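Local coordinates for protein glycosaminoglycan xylosylkinase (Hydra vulgaris, PDB 5XOM) that probably transfers phosphate to xylose in the glycosaminoglycan linkage region, as a secretory-pathway kinase of the Fam20 family, at residues A[52-57]-A[213-218]; A[60-65]-A[149-154]; A[84-89]-A[169-174]. One frame throughout, in Å; residues are numbered along the deposited sequence.

Contacts 1 and 2 are neighbours, their centres about 10 Å apart. They share a core in which Trp-53 CZ3 lies 3.5 Å from Pro-152 CD, and Met-56 CG lies 3.4 Å from Leu-62 O. Contact 3 stands apart, its centre about 25 Å from that of contact 1 and about 28 Å from that of contact 2. Contact 2 lies at the lead-in to strand 153-159 and contact 3 at the end of strand 82-86, the outermost strands of one antiparallel sheet within the chain. Contact 1 involves the loop that follows strand 205-212 of that sheet. The side chain of Trp-218 in contact 1 is about 5 Å from a bound NAG; the glycan near Asn-286 is attached to the protein and marks no substrate pocket.

Contact 1: A[52-57]-A[213-218]; sequences VWHDMI and WLPEKW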
# COMPACT_ATOMS: atom_id res chain seq x y z
N VAL A 52 -4.28 -11.05 2.59
CA VAL A 52 -4.16 -9.60 2.59
C VAL A 52 -5.01 -8.99 3.71
O VAL A 52 -4.58 -8.07 4.41
CB VAL A 52 -4.54 -9.02 1.22
CG1 VAL A 52 -4.50 -7.50 1.25
CG2 VAL A 52 -3.60 -9.57 0.14
N TRP A 53 -6.23 -9.50 3.88
CA TRP A 53 -7.12 -9.03 4.94
C TRP A 53 -6.54 -9.33 6.32
O TRP A 53 -6.48 -8.45 7.19
CB TRP A 53 -8.50 -9.66 4.77
CG TRP A 53 -9.48 -9.51 5.93
CD1 TRP A 53 -10.24 -10.50 6.48
CD2 TRP A 53 -9.80 -8.31 6.64
NE1 TRP A 53 -11.02 -9.99 7.50
CE2 TRP A 53 -10.77 -8.65 7.62
CE3 TRP A 53 -9.37 -6.98 6.56
CZ2 TRP A 53 -11.31 -7.71 8.49
CZ3 TRP A 53 -9.91 -6.04 7.44
CH2 TRP A 53 -10.87 -6.41 8.39
N HIS A 54 -6.08 -10.57 6.53
CA HIS A 54 -5.58 -10.94 7.85
C HIS A 54 -4.33 -10.15 8.22
O HIS A 54 -4.13 -9.83 9.40
CB HIS A 54 -5.30 -12.44 7.91
CG HIS A 54 -6.53 -13.29 7.88
ND1 HIS A 54 -6.56 -14.58 8.38
CD2 HIS A 54 -7.78 -13.04 7.41
CE1 HIS A 54 -7.77 -15.08 8.22
NE2 HIS A 54 -8.53 -14.17 7.63
N ASP A 55 -3.48 -9.83 7.25
CA ASP A 55 -2.21 -9.18 7.52
C ASP A 55 -2.28 -7.66 7.60
O ASP A 55 -1.33 -7.04 8.09
CB ASP A 55 -1.17 -9.55 6.45
CG ASP A 55 -0.80 -11.01 6.47
OD1 ASP A 55 -0.95 -11.66 7.53
OD2 ASP A 55 -0.34 -11.51 5.43
N MET A 56 -3.36 -7.03 7.14
CA MET A 56 -3.39 -5.58 7.14
C MET A 56 -3.87 -5.00 8.47
O MET A 56 -3.65 -3.81 8.72
CB MET A 56 -4.27 -5.04 5.99
CG MET A 56 -5.78 -5.07 6.23
SD MET A 56 -6.72 -4.14 4.98
CE MET A 56 -6.22 -4.94 3.46
N ILE A 57 -4.45 -5.81 9.35
CA ILE A 57 -5.01 -5.30 10.60
C ILE A 57 -3.90 -5.07 11.61
O ILE A 57 -3.04 -5.94 11.82
CB ILE A 57 -6.07 -6.27 11.15
CG1 ILE A 57 -7.22 -6.42 10.15
CG2 ILE A 57 -6.60 -5.77 12.50
CD1 ILE A 57 -8.13 -7.57 10.48
N TRP A 213 -15.92 -10.64 8.37
CA TRP A 213 -15.54 -10.95 9.74
C TRP A 213 -14.11 -10.52 10.02
O TRP A 213 -13.22 -10.69 9.18
CB TRP A 213 -15.64 -12.44 10.00
CG TRP A 213 -16.97 -12.93 10.34
CD1 TRP A 213 -18.14 -12.34 10.00
CD2 TRP A 213 -17.29 -14.07 11.11
NE1 TRP A 213 -19.19 -13.09 10.50
CE2 TRP A 213 -18.69 -14.16 11.19
CE3 TRP A 213 -16.52 -15.06 11.73
CZ2 TRP A 213 -19.34 -15.18 11.86
CZ3 TRP A 213 -17.17 -16.07 12.40
CH2 TRP A 213 -18.57 -16.13 12.46
N LEU A 214 -13.89 -10.01 11.22
CA LEU A 214 -12.53 -9.88 11.71
C LEU A 214 -11.94 -11.27 11.98
O LEU A 214 -12.67 -12.18 12.40
CB LEU A 214 -12.50 -9.05 13.00
CG LEU A 214 -12.44 -7.52 12.84
CD1 LEU A 214 -13.68 -6.98 12.12
CD2 LEU A 214 -12.30 -6.87 14.19
N PRO A 215 -10.66 -11.48 11.72
CA PRO A 215 -10.05 -12.78 12.02
C PRO A 215 -10.05 -13.06 13.51
O PRO A 215 -10.20 -12.16 14.35
CB PRO A 215 -8.63 -12.65 11.47
CG PRO A 215 -8.40 -11.20 11.26
CD PRO A 215 -9.73 -10.58 11.02
N GLU A 216 -9.89 -14.34 13.84
CA GLU A 216 -9.96 -14.78 15.23
C GLU A 216 -8.88 -14.13 16.09
O GLU A 216 -9.08 -13.92 17.29
CB GLU A 216 -9.84 -16.30 15.31
CG GLU A 216 -11.14 -17.00 15.62
CD GLU A 216 -10.99 -18.51 15.65
OE1 GLU A 216 -11.98 -19.21 15.34
OE2 GLU A 216 -9.89 -18.99 15.99
N LYS A 217 -7.73 -13.81 15.49
CA LYS A 217 -6.65 -13.14 16.20
C LYS A 217 -7.07 -11.79 16.79
O LYS A 217 -6.41 -11.27 17.69
CB LYS A 217 -5.45 -13.00 15.25
CG LYS A 217 -4.36 -12.02 15.64
CD LYS A 217 -3.18 -12.16 14.69
CE LYS A 217 -2.26 -10.95 14.70
NZ LYS A 217 -1.95 -10.52 13.31
N TRP A 218 -8.19 -11.22 16.32
CA TRP A 218 -8.66 -9.90 16.75
C TRP A 218 -10.04 -10.02 17.37
O TRP A 218 -11.05 -9.65 16.75
CB TRP A 218 -8.67 -8.93 15.58
CG TRP A 218 -7.31 -8.67 15.05
CD1 TRP A 218 -6.74 -9.23 13.94
CD2 TRP A 218 -6.32 -7.81 15.62
NE1 TRP A 218 -5.46 -8.75 13.78
CE2 TRP A 218 -5.18 -7.88 14.80
CE3 TRP A 218 -6.30 -6.98 16.74
CZ2 TRP A 218 -4.03 -7.15 15.06
CZ3 TRP A 218 -5.15 -6.25 17.01
CH2 TRP A 218 -4.03 -6.34 16.17
O HOH W 1 -2.94 -8.44 11.38
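Pro-215 lays its CB over the centre of the His-54 imidazole, 4.0 Å from the ring centroid, in a CH-pi contact almost exactly on the ring normal. The CG-CD side of the proline ring meets Ile-57 tip to tip. There CD1 of Ile-57 comes within 3.5 Å of CD of Pro-215, a tight carbon pair. The CG2 branch of Ile-57 is anti to the backbone N and sits over one face of the Trp-218 indole, 3.4 Å from its CE2. Trp-53 supplies the direct polar link. Its NE1 donates to Trp-213 O at 2.9 Å, with an N-H...O angle of 153° and the oxygen near the indole plane. An alanine in place of Trp-53 would probably leave Trp-213 O without this donor and open a gap beside Pro-215 and Leu-214. Water 1 bridges the segments: it donates to His-54 O and Ile-57 O and accepts from Lys-217 NZ at 3.0 Å. Outside the pair, Trp-218 packs on Ile-284 of strand 280-286. The contact thus joins helix 49-56 and Ile-57 to the loop after strand 205-212 by aromatic and aliphatic packing, while an indole N-H and one water satisfy three carbonyl oxygens.

Contact 2: A[60-65]-A[149-154]; sequences RALTVD and RAPPVV
The two segments run in roughly the same direction where they touch, 22° apart end to end, and come closest at Leu-62 and Arg-149, whose CA atoms are 5.1 Å apart. The side chain of Leu-62 sets out toward the other segment, and its CD1 lies 3.4 Å from Arg-149 O. The same methyl also reaches CD of Pro-151 at 4.1 Å. Thr-63 splits its two branches between different tasks. CG2 is anti to the carbonyl carbon and packs against CD of Pro-152 at 3.8 Å, sliding past that ring. OG1 stands between the backbone N and the carbonyl carbon (chi1 58°) and donates to water 2 at 2.5 Å. The same water donates to Ala-150 O at 2.6 Å, so one molecule ties the hydroxyl to the facing backbone. At the other end the side chains of Arg-60 and Arg-149 lie side by side and point the same way. NH2 of Arg-60 sits over one face of the Arg-149 guanidinium, toward its rim, 3.9 Å from NH2 of Arg-149. The two planes are 67° apart. Both groups find acids on helix 259-273: Arg-60 NH1 forms a salt bridge with Asp-262 and a hydrogen bond with Ser-290 O, and Arg-149 NH1 forms a salt bridge with Asp-265. Arg-149 NE is bonded to Phe-147 O. The close approach of two like charges in this buried contact is therefore probably offset by the acidic partners, while methyl groups and one water join the chain before helix 67-79 to the lead-in of strand 153-159.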
# COMPACT_ATOMS: atom_id res chain seq x y z
N ARG A 60 -4.45 -0.17 15.72
CA ARG A 60 -4.94 1.17 15.44
C ARG A 60 -5.42 1.36 14.00
O ARG A 60 -5.66 2.50 13.58
CB ARG A 60 -3.85 2.20 15.75
CG ARG A 60 -3.54 2.34 17.25
CD ARG A 60 -4.81 2.67 18.04
NE ARG A 60 -5.46 3.88 17.56
CZ ARG A 60 -6.51 4.45 18.14
NH1 ARG A 60 -7.08 3.96 19.24
NH2 ARG A 60 -7.03 5.56 17.62
N ALA A 61 -5.62 0.28 13.25
CA ALA A 61 -6.12 0.40 11.88
C ALA A 61 -6.61 -0.95 11.40
O ALA A 61 -5.84 -1.91 11.36
CB ALA A 61 -5.05 0.95 10.94
N LEU A 62 -7.89 -1.02 11.00
CA LEU A 62 -8.39 -2.24 10.37
C LEU A 62 -8.05 -2.28 8.89
O LEU A 62 -7.82 -3.36 8.34
CB LEU A 62 -9.91 -2.36 10.57
CG LEU A 62 -10.43 -2.69 11.97
CD1 LEU A 62 -11.95 -2.92 11.90
CD2 LEU A 62 -9.71 -3.90 12.59
N THR A 63 -8.02 -1.12 8.23
CA THR A 63 -7.71 -1.04 6.81
C THR A 63 -6.60 -0.02 6.59
O THR A 63 -6.21 0.72 7.51
CB THR A 63 -8.94 -0.67 5.98
OG1 THR A 63 -9.47 0.58 6.44
CG2 THR A 63 -10.02 -1.74 6.12
N VAL A 64 -6.10 0.03 5.36
CA VAL A 64 -4.94 0.83 5.01
C VAL A 64 -5.27 1.75 3.84
O VAL A 64 -6.29 1.58 3.16
CB VAL A 64 -3.72 -0.05 4.67
CG1 VAL A 64 -3.24 -0.78 5.90
CG2 VAL A 64 -4.09 -1.04 3.56
N ASP A 65 -4.38 2.71 3.61
CA ASP A 65 -4.56 3.70 2.55
C ASP A 65 -4.47 3.08 1.16
O ASP A 65 -5.02 3.64 0.21
CB ASP A 65 -3.53 4.81 2.72
CG ASP A 65 -3.63 5.88 1.66
OD1 ASP A 65 -4.77 6.27 1.31
OD2 ASP A 65 -2.58 6.35 1.18
N ARG A 149 -11.20 2.33 10.49
CA ARG A 149 -11.71 1.50 11.59
C ARG A 149 -12.90 0.65 11.21
O ARG A 149 -13.55 0.09 12.11
CB ARG A 149 -12.10 2.38 12.77
CG ARG A 149 -10.97 3.21 13.18
CD ARG A 149 -11.30 4.26 14.19
NE ARG A 149 -10.20 5.21 14.08
CZ ARG A 149 -10.04 6.28 14.82
NH1 ARG A 149 -10.90 6.61 15.80
NH2 ARG A 149 -8.98 7.04 14.60
N ALA A 150 -13.25 0.59 9.93
CA ALA A 150 -14.41 -0.16 9.48
C ALA A 150 -13.98 -1.37 8.66
O ALA A 150 -13.11 -1.23 7.79
CB ALA A 150 -15.32 0.74 8.63
N PRO A 151 -14.55 -2.55 8.91
CA PRO A 151 -14.24 -3.72 8.11
C PRO A 151 -14.74 -3.52 6.63
O PRO A 151 -15.72 -2.83 6.42
CB PRO A 151 -15.00 -4.86 8.78
CG PRO A 151 -15.67 -4.30 9.97
CD PRO A 151 -15.54 -2.82 9.97
N PRO A 152 -14.03 -4.12 5.69
CA PRO A 152 -14.44 -3.99 4.27
C PRO A 152 -15.88 -4.45 4.02
O PRO A 152 -16.35 -5.45 4.56
CB PRO A 152 -13.44 -4.90 3.54
CG PRO A 152 -12.21 -4.88 4.41
CD PRO A 152 -12.62 -4.55 5.83
N VAL A 153 -16.57 -3.68 3.17
CA VAL A 153 -17.96 -3.94 2.77
C VAL A 153 -18.06 -3.88 1.25
O VAL A 153 -17.52 -2.97 0.62
CB VAL A 153 -18.93 -2.93 3.41
CG1 VAL A 153 -20.37 -3.27 3.03
CG2 VAL A 153 -18.74 -2.86 4.93
N VAL A 154 -18.79 -4.82 0.66
CA VAL A 154 -19.06 -4.80 -0.77
C VAL A 154 -20.54 -5.07 -1.02
O VAL A 154 -21.18 -5.85 -0.31
CB VAL A 154 -18.18 -5.81 -1.53
CG1 VAL A 154 -18.80 -7.21 -1.52
CG2 VAL A 154 -17.99 -5.36 -2.94
O HOH W 2 -11.94 0.86 6.73

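Contact 3: A[84-89]-A[169-174]; sequences QATTGY and AKKLAT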
# COMPACT_ATOMS: atom_id res chain seq x y z
N GLN A 84 -21.24 -21.98 2.40
CA GLN A 84 -22.20 -22.24 3.47
C GLN A 84 -23.01 -20.97 3.70
O GLN A 84 -22.54 -19.86 3.43
CB GLN A 84 -21.52 -22.64 4.79
CG GLN A 84 -20.44 -23.71 4.69
CD GLN A 84 -21.00 -25.08 4.38
OE1 GLN A 84 -22.21 -25.31 4.49
NE2 GLN A 84 -20.13 -25.99 3.97
N ALA A 85 -24.23 -21.15 4.22
CA ALA A 85 -25.07 -20.02 4.58
C ALA A 85 -25.94 -20.39 5.77
O ALA A 85 -26.49 -21.49 5.82
CB ALA A 85 -25.96 -19.59 3.40
N THR A 86 -26.04 -19.48 6.74
CA THR A 86 -26.87 -19.70 7.91
C THR A 86 -27.37 -18.37 8.46
O THR A 86 -27.14 -17.30 7.90
CB THR A 86 -26.12 -20.49 8.99
OG1 THR A 86 -27.01 -20.78 10.07
CG2 THR A 86 -24.94 -19.69 9.51
N THR A 87 -28.09 -18.46 9.58
CA THR A 87 -28.65 -17.30 10.26
C THR A 87 -28.83 -17.67 11.73
O THR A 87 -28.86 -18.85 12.09
CB THR A 87 -29.98 -16.88 9.63
OG1 THR A 87 -30.33 -15.57 10.07
CG2 THR A 87 -31.10 -17.86 10.02
N GLY A 88 -28.94 -16.65 12.59
CA GLY A 88 -28.89 -16.85 14.02
C GLY A 88 -30.13 -16.38 14.76
O GLY A 88 -30.96 -15.61 14.24
N TYR A 89 -30.24 -16.82 16.01
CA TYR A 89 -31.34 -16.42 16.89
C TYR A 89 -31.03 -15.13 17.63
O TYR A 89 -31.95 -14.45 18.10
CB TYR A 89 -31.64 -17.52 17.91
CG TYR A 89 -32.33 -18.76 17.35
CD1 TYR A 89 -33.71 -18.82 17.25
CD2 TYR A 89 -31.59 -19.86 16.95
CE1 TYR A 89 -34.34 -19.95 16.76
CE2 TYR A 89 -32.21 -21.00 16.45
CZ TYR A 89 -33.58 -21.04 16.36
OH TYR A 89 -34.20 -22.17 15.86
N ALA A 169 -27.97 -23.85 5.76
CA ALA A 169 -28.32 -24.67 6.91
C ALA A 169 -29.82 -24.63 7.15
O ALA A 169 -30.50 -23.67 6.76
CB ALA A 169 -27.58 -24.19 8.16
N LYS A 170 -30.33 -25.68 7.80
CA LYS A 170 -31.76 -25.73 8.06
C LYS A 170 -32.28 -24.50 8.78
O LYS A 170 -33.40 -24.05 8.51
CB LYS A 170 -32.15 -26.93 8.92
CG LYS A 170 -33.35 -27.60 8.39
CD LYS A 170 -34.00 -28.17 9.61
CE LYS A 170 -35.22 -28.94 9.23
NZ LYS A 170 -35.78 -29.41 10.49
N LYS A 171 -31.50 -23.95 9.71
CA LYS A 171 -31.95 -22.80 10.47
C LYS A 171 -32.36 -21.66 9.54
O LYS A 171 -33.35 -20.96 9.81
CB LYS A 171 -30.87 -22.33 11.43
CG LYS A 171 -31.34 -22.01 12.83
CD LYS A 171 -30.20 -21.44 13.64
CE LYS A 171 -28.94 -22.28 13.52
NZ LYS A 171 -27.82 -21.70 14.31
N LEU A 172 -31.63 -21.48 8.45
CA LEU A 172 -31.94 -20.43 7.49
C LEU A 172 -32.94 -20.91 6.44
O LEU A 172 -33.90 -20.19 6.14
CB LEU A 172 -30.64 -19.96 6.81
CG LEU A 172 -30.77 -19.11 5.55
CD1 LEU A 172 -31.38 -17.76 5.87
CD2 LEU A 172 -29.41 -18.93 4.88
N ALA A 173 -32.75 -22.12 5.91
CA ALA A 173 -33.59 -22.62 4.83
C ALA A 173 -35.07 -22.63 5.21
O ALA A 173 -35.93 -22.33 4.37
CB ALA A 173 -33.14 -24.01 4.41
N THR A 174 -35.39 -22.98 6.46
CA THR A 174 -36.80 -23.07 6.84
C THR A 174 -37.49 -21.72 6.95
O THR A 174 -38.69 -21.69 7.24
CB THR A 174 -36.96 -23.81 8.17
OG1 THR A 174 -36.34 -23.05 9.23
CG2 THR A 174 -36.31 -25.18 8.10
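Leu-172 packs on Ala-85 and Thr-87, while Lys-171 lies against Thr-87 and Tyr-89, just past strand 82-86. Leu-172 holds CG anti to the backbone N (chi1 166°). From there CD2 lies 3.8 Å from CB of Ala-85 and CD1 4.1 Å from CB of Thr-87. The CG2 methyl of Thr-87 presses on the helix backbone, 3.7 Å from CA of Leu-172. Lys-171 uses its aliphatic chain. Its CD lies 3.3 Å from Thr-87 O and 3.5 Å from CE2 of Tyr-89, whose side chain passes the lysine at a slant. The chain then bends at chi3, -48°, which turns CE aside. At the start of the helix, CB of Ala-169 lies 3.9 Å from OG1 of Thr-86. A single backbone bond joins the segments: Ala-169 N donates to Ala-85 O at 2.8 Å, nearly straight at 171°. Ala-169 is also the N-cap residue, and its O accepts from Leu-172 N and Ala-173 N. Thr-87 OG1 is bonded to Lys-95 O. Ala-85 and Leu-172 both pack on Val-164 of helix 160-164, so the short helix 170-173 sits beside outermost strand 82-86, whose other neighbour is strand 96-100.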